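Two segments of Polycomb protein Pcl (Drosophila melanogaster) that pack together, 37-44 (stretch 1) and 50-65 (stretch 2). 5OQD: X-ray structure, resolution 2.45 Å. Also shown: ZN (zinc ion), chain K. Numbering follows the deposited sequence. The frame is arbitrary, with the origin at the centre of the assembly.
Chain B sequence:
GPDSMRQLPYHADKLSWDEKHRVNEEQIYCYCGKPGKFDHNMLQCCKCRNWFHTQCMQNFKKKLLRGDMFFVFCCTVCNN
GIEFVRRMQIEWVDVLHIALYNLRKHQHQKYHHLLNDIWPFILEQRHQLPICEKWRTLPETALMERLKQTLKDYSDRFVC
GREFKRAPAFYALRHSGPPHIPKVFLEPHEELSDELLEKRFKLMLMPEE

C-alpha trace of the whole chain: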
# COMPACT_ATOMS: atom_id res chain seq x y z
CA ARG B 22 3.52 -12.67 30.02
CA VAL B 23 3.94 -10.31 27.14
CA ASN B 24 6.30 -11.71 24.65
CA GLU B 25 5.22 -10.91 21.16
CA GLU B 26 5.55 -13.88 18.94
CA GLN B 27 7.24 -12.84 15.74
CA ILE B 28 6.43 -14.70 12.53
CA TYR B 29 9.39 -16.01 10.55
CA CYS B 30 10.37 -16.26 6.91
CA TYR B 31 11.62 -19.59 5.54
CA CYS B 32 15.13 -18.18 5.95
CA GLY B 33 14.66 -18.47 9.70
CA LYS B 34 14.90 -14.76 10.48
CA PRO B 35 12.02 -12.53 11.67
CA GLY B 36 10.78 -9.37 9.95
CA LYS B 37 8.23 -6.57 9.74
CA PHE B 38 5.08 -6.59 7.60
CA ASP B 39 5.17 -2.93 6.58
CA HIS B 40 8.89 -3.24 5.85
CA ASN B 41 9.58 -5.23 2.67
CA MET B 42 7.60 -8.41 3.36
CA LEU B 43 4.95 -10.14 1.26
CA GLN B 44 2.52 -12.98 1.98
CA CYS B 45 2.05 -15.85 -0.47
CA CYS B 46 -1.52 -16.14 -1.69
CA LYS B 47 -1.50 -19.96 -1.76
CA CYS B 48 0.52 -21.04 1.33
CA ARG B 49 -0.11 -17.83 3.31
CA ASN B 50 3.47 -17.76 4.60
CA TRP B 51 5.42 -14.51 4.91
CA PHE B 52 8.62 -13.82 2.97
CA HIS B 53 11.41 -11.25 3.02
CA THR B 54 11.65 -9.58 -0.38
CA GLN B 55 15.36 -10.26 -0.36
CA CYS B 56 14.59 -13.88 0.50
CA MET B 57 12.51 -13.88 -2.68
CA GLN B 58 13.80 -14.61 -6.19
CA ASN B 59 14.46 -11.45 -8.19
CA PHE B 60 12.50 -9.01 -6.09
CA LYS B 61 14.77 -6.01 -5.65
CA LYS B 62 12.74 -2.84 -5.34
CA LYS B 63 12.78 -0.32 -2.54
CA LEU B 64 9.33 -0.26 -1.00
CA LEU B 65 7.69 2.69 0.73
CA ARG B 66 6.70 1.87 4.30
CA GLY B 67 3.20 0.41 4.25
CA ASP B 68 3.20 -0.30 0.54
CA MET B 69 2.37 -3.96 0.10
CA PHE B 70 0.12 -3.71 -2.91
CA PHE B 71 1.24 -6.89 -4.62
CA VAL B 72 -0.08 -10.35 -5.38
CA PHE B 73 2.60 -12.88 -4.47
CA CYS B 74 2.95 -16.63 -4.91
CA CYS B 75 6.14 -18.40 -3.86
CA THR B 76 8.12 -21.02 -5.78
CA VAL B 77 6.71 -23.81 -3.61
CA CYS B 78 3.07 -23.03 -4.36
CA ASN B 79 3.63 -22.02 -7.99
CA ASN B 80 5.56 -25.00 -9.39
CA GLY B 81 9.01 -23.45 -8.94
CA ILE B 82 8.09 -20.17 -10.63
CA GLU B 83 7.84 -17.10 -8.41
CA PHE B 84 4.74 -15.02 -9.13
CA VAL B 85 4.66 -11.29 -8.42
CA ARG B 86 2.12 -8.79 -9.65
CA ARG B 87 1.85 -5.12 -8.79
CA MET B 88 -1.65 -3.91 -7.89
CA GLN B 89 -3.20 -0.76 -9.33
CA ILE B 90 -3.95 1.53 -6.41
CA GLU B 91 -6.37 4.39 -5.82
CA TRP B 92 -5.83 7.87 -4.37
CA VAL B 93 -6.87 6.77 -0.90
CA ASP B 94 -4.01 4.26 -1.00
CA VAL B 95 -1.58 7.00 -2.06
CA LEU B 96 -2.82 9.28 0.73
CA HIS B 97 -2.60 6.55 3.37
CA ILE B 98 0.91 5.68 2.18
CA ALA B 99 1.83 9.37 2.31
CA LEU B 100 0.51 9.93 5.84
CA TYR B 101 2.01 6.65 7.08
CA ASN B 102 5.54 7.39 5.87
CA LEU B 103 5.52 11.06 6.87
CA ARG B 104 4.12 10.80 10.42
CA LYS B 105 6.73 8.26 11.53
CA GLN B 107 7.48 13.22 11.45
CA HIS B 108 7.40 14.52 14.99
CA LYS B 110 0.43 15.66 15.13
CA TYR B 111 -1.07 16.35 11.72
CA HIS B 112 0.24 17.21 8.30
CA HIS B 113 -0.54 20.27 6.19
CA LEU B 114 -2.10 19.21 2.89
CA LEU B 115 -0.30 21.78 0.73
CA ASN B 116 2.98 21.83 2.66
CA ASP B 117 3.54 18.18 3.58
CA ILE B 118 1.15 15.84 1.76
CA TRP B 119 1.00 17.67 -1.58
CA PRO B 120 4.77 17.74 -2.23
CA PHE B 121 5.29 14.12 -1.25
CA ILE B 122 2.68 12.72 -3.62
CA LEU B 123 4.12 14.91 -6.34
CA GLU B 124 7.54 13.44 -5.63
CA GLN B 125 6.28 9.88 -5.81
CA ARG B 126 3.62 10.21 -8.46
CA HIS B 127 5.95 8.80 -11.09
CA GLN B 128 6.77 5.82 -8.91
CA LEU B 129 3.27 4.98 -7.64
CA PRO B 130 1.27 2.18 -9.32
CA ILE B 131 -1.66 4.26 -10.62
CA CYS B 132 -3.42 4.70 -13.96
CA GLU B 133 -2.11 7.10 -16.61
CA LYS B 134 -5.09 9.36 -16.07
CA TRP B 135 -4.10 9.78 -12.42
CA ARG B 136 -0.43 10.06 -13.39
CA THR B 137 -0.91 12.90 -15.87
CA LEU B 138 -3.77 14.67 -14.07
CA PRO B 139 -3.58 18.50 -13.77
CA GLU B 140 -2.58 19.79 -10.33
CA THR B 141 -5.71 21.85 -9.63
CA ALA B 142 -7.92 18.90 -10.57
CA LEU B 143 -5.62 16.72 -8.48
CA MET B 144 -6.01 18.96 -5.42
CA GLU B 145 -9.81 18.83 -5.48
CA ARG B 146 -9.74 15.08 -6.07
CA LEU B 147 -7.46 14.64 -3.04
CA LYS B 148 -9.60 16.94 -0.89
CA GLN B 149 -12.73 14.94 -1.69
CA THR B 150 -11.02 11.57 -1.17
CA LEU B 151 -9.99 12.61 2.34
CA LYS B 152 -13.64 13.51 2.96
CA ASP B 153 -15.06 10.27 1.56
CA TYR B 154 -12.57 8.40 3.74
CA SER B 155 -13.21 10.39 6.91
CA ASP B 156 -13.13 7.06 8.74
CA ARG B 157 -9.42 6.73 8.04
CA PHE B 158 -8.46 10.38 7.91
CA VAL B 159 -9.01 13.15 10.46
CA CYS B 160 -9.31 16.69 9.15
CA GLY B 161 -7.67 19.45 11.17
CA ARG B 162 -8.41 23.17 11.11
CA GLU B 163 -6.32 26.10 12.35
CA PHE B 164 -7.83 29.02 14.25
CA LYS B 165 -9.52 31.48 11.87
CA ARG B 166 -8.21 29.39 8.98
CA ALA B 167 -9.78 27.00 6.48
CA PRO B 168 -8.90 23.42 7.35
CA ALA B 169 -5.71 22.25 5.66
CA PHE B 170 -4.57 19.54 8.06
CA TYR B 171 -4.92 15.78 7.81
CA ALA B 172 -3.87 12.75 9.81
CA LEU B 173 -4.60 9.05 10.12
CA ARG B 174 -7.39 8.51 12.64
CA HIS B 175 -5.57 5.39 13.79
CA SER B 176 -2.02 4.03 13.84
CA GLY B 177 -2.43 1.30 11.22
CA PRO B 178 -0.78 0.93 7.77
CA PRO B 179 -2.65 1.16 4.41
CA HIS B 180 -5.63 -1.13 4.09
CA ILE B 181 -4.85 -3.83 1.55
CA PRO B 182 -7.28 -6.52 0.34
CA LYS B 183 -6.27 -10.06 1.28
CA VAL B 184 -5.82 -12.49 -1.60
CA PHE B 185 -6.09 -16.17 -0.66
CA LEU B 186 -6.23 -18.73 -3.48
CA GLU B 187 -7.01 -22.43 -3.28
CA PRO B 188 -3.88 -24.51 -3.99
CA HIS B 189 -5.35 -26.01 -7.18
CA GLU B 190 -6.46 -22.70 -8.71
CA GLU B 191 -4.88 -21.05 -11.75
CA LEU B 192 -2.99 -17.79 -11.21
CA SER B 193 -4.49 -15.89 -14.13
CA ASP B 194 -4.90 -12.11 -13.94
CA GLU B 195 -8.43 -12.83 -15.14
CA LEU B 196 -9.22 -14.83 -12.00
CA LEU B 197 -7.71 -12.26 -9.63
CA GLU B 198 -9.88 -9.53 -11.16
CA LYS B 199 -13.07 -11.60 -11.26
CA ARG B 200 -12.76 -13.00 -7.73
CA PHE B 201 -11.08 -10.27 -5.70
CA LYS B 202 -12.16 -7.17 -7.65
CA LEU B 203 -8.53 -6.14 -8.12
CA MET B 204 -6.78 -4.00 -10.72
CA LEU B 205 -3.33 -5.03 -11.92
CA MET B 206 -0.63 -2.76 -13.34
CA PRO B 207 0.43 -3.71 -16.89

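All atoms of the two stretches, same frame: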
# COMPACT_ATOMS: atom_id res chain seq x y z
N LYS B 37 9.38 -7.45 9.55
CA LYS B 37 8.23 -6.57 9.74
C LYS B 37 7.35 -6.55 8.49
O LYS B 37 7.85 -6.55 7.37
CB LYS B 37 8.68 -5.15 10.09
N PHE B 38 6.03 -6.53 8.70
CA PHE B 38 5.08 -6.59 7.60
C PHE B 38 5.14 -5.36 6.70
O PHE B 38 5.17 -5.47 5.48
CB PHE B 38 3.66 -6.77 8.14
CG PHE B 38 3.48 -8.00 8.97
CD1 PHE B 38 3.46 -9.25 8.38
CD2 PHE B 38 3.32 -7.90 10.34
CE1 PHE B 38 3.30 -10.38 9.15
CE2 PHE B 38 3.15 -9.04 11.11
CZ PHE B 38 3.14 -10.27 10.51
N ASP B 39 5.15 -4.18 7.32
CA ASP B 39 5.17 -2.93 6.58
C ASP B 39 6.58 -2.54 6.15
O ASP B 39 6.83 -1.40 5.75
CB ASP B 39 4.55 -1.81 7.42
CG ASP B 39 5.20 -1.67 8.78
OD1 ASP B 39 5.72 -2.68 9.30
OD2 ASP B 39 5.20 -0.55 9.33
N HIS B 40 7.50 -3.50 6.23
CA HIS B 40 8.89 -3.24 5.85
C HIS B 40 9.44 -4.35 4.96
O HIS B 40 10.15 -5.24 5.43
CB HIS B 40 9.76 -3.08 7.09
CG HIS B 40 11.06 -2.39 6.83
ND1 HIS B 40 12.04 -2.26 7.79
CD2 HIS B 40 11.54 -1.78 5.72
CE1 HIS B 40 13.07 -1.60 7.28
NE2 HIS B 40 12.79 -1.30 6.03
N ASN B 41 9.09 -4.29 3.67
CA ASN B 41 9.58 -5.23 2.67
C ASN B 41 9.30 -6.70 2.98
O ASN B 41 10.22 -7.52 3.03
CB ASN B 41 11.09 -5.04 2.46
CG ASN B 41 11.42 -3.70 1.83
OD1 ASN B 41 11.32 -3.54 0.61
ND2 ASN B 41 11.81 -2.74 2.65
N MET B 42 8.03 -7.02 3.20
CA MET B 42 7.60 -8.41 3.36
C MET B 42 6.28 -8.65 2.65
O MET B 42 5.37 -7.83 2.72
CB MET B 42 7.48 -8.78 4.84
CG MET B 42 8.80 -8.99 5.56
SD MET B 42 8.59 -9.78 7.16
CE MET B 42 8.11 -11.43 6.65
N LEU B 43 6.18 -9.78 1.96
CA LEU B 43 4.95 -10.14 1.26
C LEU B 43 4.45 -11.51 1.71
O LEU B 43 5.23 -12.36 2.14
CB LEU B 43 5.17 -10.12 -0.25
CG LEU B 43 5.48 -8.76 -0.88
CD1 LEU B 43 5.62 -8.89 -2.39
CD2 LEU B 43 4.40 -7.74 -0.52
N GLN B 44 3.14 -11.72 1.60
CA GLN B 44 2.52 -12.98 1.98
C GLN B 44 2.06 -13.74 0.75
O GLN B 44 1.35 -13.19 -0.10
CB GLN B 44 1.34 -12.72 2.92
CG GLN B 44 0.69 -13.98 3.48
CD GLN B 44 -0.52 -13.67 4.33
OE1 GLN B 44 -1.20 -12.66 4.12
NE2 GLN B 44 -0.80 -14.53 5.30
N ASN B 50 2.26 -18.03 3.83
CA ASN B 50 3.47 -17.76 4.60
C ASN B 50 4.04 -16.40 4.24
O ASN B 50 3.77 -15.87 3.15
CB ASN B 50 4.52 -18.85 4.36
CG ASN B 50 4.17 -20.16 5.05
OD1 ASN B 50 3.70 -20.17 6.19
ND2 ASN B 50 4.41 -21.27 4.37
N TRP B 51 4.82 -15.82 5.14
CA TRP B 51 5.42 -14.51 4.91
C TRP B 51 6.87 -14.65 4.45
O TRP B 51 7.59 -15.55 4.88
CB TRP B 51 5.32 -13.65 6.17
CG TRP B 51 3.92 -13.41 6.62
CD1 TRP B 51 3.18 -14.20 7.45
CD2 TRP B 51 3.08 -12.30 6.27
NE1 TRP B 51 1.93 -13.66 7.64
CE2 TRP B 51 1.85 -12.49 6.92
CE3 TRP B 51 3.25 -11.17 5.47
CZ2 TRP B 51 0.79 -11.59 6.80
CZ3 TRP B 51 2.20 -10.28 5.35
CH2 TRP B 51 0.99 -10.49 6.01
N PHE B 52 7.29 -13.75 3.57
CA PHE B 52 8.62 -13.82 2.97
C PHE B 52 9.31 -12.46 2.98
O PHE B 52 8.67 -11.43 2.75
CB PHE B 52 8.54 -14.33 1.53
CG PHE B 52 7.99 -15.72 1.40
CD1 PHE B 52 6.63 -15.96 1.44
CD2 PHE B 52 8.84 -16.80 1.21
CE1 PHE B 52 6.12 -17.24 1.32
CE2 PHE B 52 8.35 -18.08 1.08
CZ PHE B 52 6.99 -18.30 1.14
N HIS B 53 10.61 -12.45 3.25
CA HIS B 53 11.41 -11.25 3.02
C HIS B 53 11.56 -11.07 1.51
O HIS B 53 11.71 -12.05 0.78
CB HIS B 53 12.79 -11.35 3.68
CG HIS B 53 12.75 -11.52 5.16
ND1 HIS B 53 13.24 -12.63 5.80
CD2 HIS B 53 12.28 -10.70 6.14
CE1 HIS B 53 13.08 -12.50 7.11
NE2 HIS B 53 12.50 -11.34 7.34
N THR B 54 11.52 -9.83 1.05
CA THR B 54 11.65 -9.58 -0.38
C THR B 54 13.00 -10.05 -0.86
O THR B 54 13.13 -10.61 -1.93
CB THR B 54 11.47 -8.10 -0.73
OG1 THR B 54 11.99 -7.29 0.32
CG2 THR B 54 10.02 -7.78 -0.92
N GLN B 55 14.02 -9.81 -0.04
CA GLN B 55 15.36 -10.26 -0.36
C GLN B 55 15.37 -11.77 -0.43
O GLN B 55 16.03 -12.35 -1.29
CB GLN B 55 16.35 -9.78 0.69
CG GLN B 55 16.51 -8.28 0.74
CD GLN B 55 15.46 -7.62 1.60
OE1 GLN B 55 14.60 -8.30 2.17
NE2 GLN B 55 15.51 -6.30 1.70
N CYS B 56 14.64 -12.42 0.47
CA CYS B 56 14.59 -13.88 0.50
C CYS B 56 13.76 -14.42 -0.66
O CYS B 56 13.57 -15.62 -0.79
CB CYS B 56 14.03 -14.37 1.83
SG CYS B 56 15.08 -14.01 3.25
N MET B 57 13.25 -13.51 -1.48
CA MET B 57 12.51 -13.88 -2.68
C MET B 57 13.46 -13.94 -3.88
O MET B 57 14.60 -13.48 -3.80
CB MET B 57 11.38 -12.88 -2.96
CG MET B 57 10.24 -12.93 -1.96
SD MET B 57 9.10 -11.55 -2.13
CE MET B 57 8.76 -11.61 -3.89
N GLN B 58 12.99 -14.51 -4.98
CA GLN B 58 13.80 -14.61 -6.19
C GLN B 58 13.54 -13.44 -7.13
O GLN B 58 12.45 -13.30 -7.69
CB GLN B 58 13.53 -15.93 -6.91
CG GLN B 58 14.04 -17.15 -6.16
CD GLN B 58 14.13 -18.38 -7.04
OE1 GLN B 58 13.47 -18.47 -8.08
NE2 GLN B 58 14.96 -19.34 -6.63
N ASN B 59 14.56 -12.61 -7.32
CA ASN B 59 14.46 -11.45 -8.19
C ASN B 59 13.41 -10.42 -7.80
O ASN B 59 12.77 -9.83 -8.67
CB ASN B 59 14.20 -11.91 -9.63
N PHE B 60 13.24 -10.18 -6.51
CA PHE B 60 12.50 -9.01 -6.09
C PHE B 60 13.49 -8.05 -5.45
O PHE B 60 13.91 -8.26 -4.32
CB PHE B 60 11.43 -9.39 -5.08
CG PHE B 60 10.45 -8.29 -4.80
CD1 PHE B 60 10.86 -7.15 -4.14
CD2 PHE B 60 9.13 -8.41 -5.18
CE1 PHE B 60 9.96 -6.14 -3.87
CE2 PHE B 60 8.23 -7.40 -4.91
CZ PHE B 60 8.65 -6.27 -4.26
N LYS B 61 13.83 -6.99 -6.17
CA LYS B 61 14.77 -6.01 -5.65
C LYS B 61 14.30 -4.58 -5.89
O LYS B 61 14.90 -3.84 -6.66
CB LYS B 61 16.15 -6.21 -6.28
N LYS B 62 13.23 -4.19 -5.22
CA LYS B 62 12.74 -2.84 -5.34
C LYS B 62 12.57 -2.24 -3.97
O LYS B 62 12.06 -2.89 -3.06
CB LYS B 62 11.41 -2.81 -6.10
N LYS B 63 13.01 -1.01 -3.80
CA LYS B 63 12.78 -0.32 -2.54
C LYS B 63 11.29 -0.11 -2.41
O LYS B 63 10.63 0.29 -3.36
CB LYS B 63 13.52 1.01 -2.52
N LEU B 64 10.76 -0.37 -1.22
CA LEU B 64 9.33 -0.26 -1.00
C LEU B 64 9.02 0.77 0.07
O LEU B 64 9.56 0.71 1.16
CB LEU B 64 8.76 -1.60 -0.56
CG LEU B 64 8.40 -2.59 -1.66
CD1 LEU B 64 7.61 -3.75 -1.08
CD2 LEU B 64 7.63 -1.92 -2.77
N LEU B 65 8.13 1.70 -0.25
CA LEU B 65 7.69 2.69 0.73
C LEU B 65 7.03 1.98 1.90
O LEU B 65 6.38 0.95 1.72
CB LEU B 65 6.72 3.69 0.10
CG LEU B 65 7.35 4.88 -0.63
CD1 LEU B 65 6.31 5.58 -1.50
CD2 LEU B 65 7.96 5.85 0.36
ZN ZN K . 13.48 -14.41 4.81

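Residues 42-44 and 51-53 form a short antiparallel pair of strands, their axes 4.7 Å apart at closest approach. Leu43 and Phe52 are the hydrogen-bonded pair: Leu43 N donates to Phe52 O at 3.1 Å, and Phe52 N donates to Leu43 O at 2.9 Å. The neighbouring pairs, Met42 with His53 and Gln44 with Trp51, have no such bonds between them. There the alpha carbons come close instead, and CA-H...O contacts, such as Met42 CA to Phe52 O at 3.3 Å, supplement the ladder.

Past the last bridge, Asn41 O accepts two bonds from Thr54: one from Thr54 OG1 at 3.2 Å and a weak one from Thr54 N at 3.3 Å. Threonine suits this position because its short side chain carries a hydroxyl that can reach the same carbonyl as its own amide. Its chi1 of 34° lies between the usual wells. Asn41 has phi and psi both at 56°, a left-handed conformation that asparagine tolerates better than most residues. Its side chain, with chi1 m, points toward stretch 2 and packs on Leu64, Asn41 OD1 lying 3.4 Å from Leu64 CB.

Strand alternation puts Met42, Gln44, Trp51 and His53 on one face of the sheet, where Trp51 is the centrepiece. With chi1 m and chi2 88°, its indole lies between two residues of stretch 1. Gln44, extended with chi1 and chi2 both t, lays its aliphatic part over one face of the indole; Gln44 CB sits 3.5 Å from the centroid of the six-membered ring in a CH-pi contact. Over the opposite face, Phe38, also m, presents its ring edge, with Phe38 CE1 3.4 Å from Trp51 CE2 and the planes at 66°. A broad, polarizable indole suits both contacts. Met42 is flexible enough to bend at chi3 (p), which brings Met42 CE to 3.6 Å from Trp51 CB, while Met42 SD approaches the His53 ring obliquely.

His53, with chi1 m, directs its ring to the zinc ion, which His53 ND1 binds at 2.0 Å. The type I turn from Thr54 to Met57, closed by Met57 N to Thr54 O at 2.9 Å, contains the second ligand, Cys56, whose SG lies 2.3 Å from ZN.

The other face carries Leu43 and Phe52. Leu43, in the common m,t rotamer, sends Leu43 CD1 to 3.9 Å from Phe60 CE2 and 4.4 Å from Met57 SD, an apolar cluster well suited to a buried leucine.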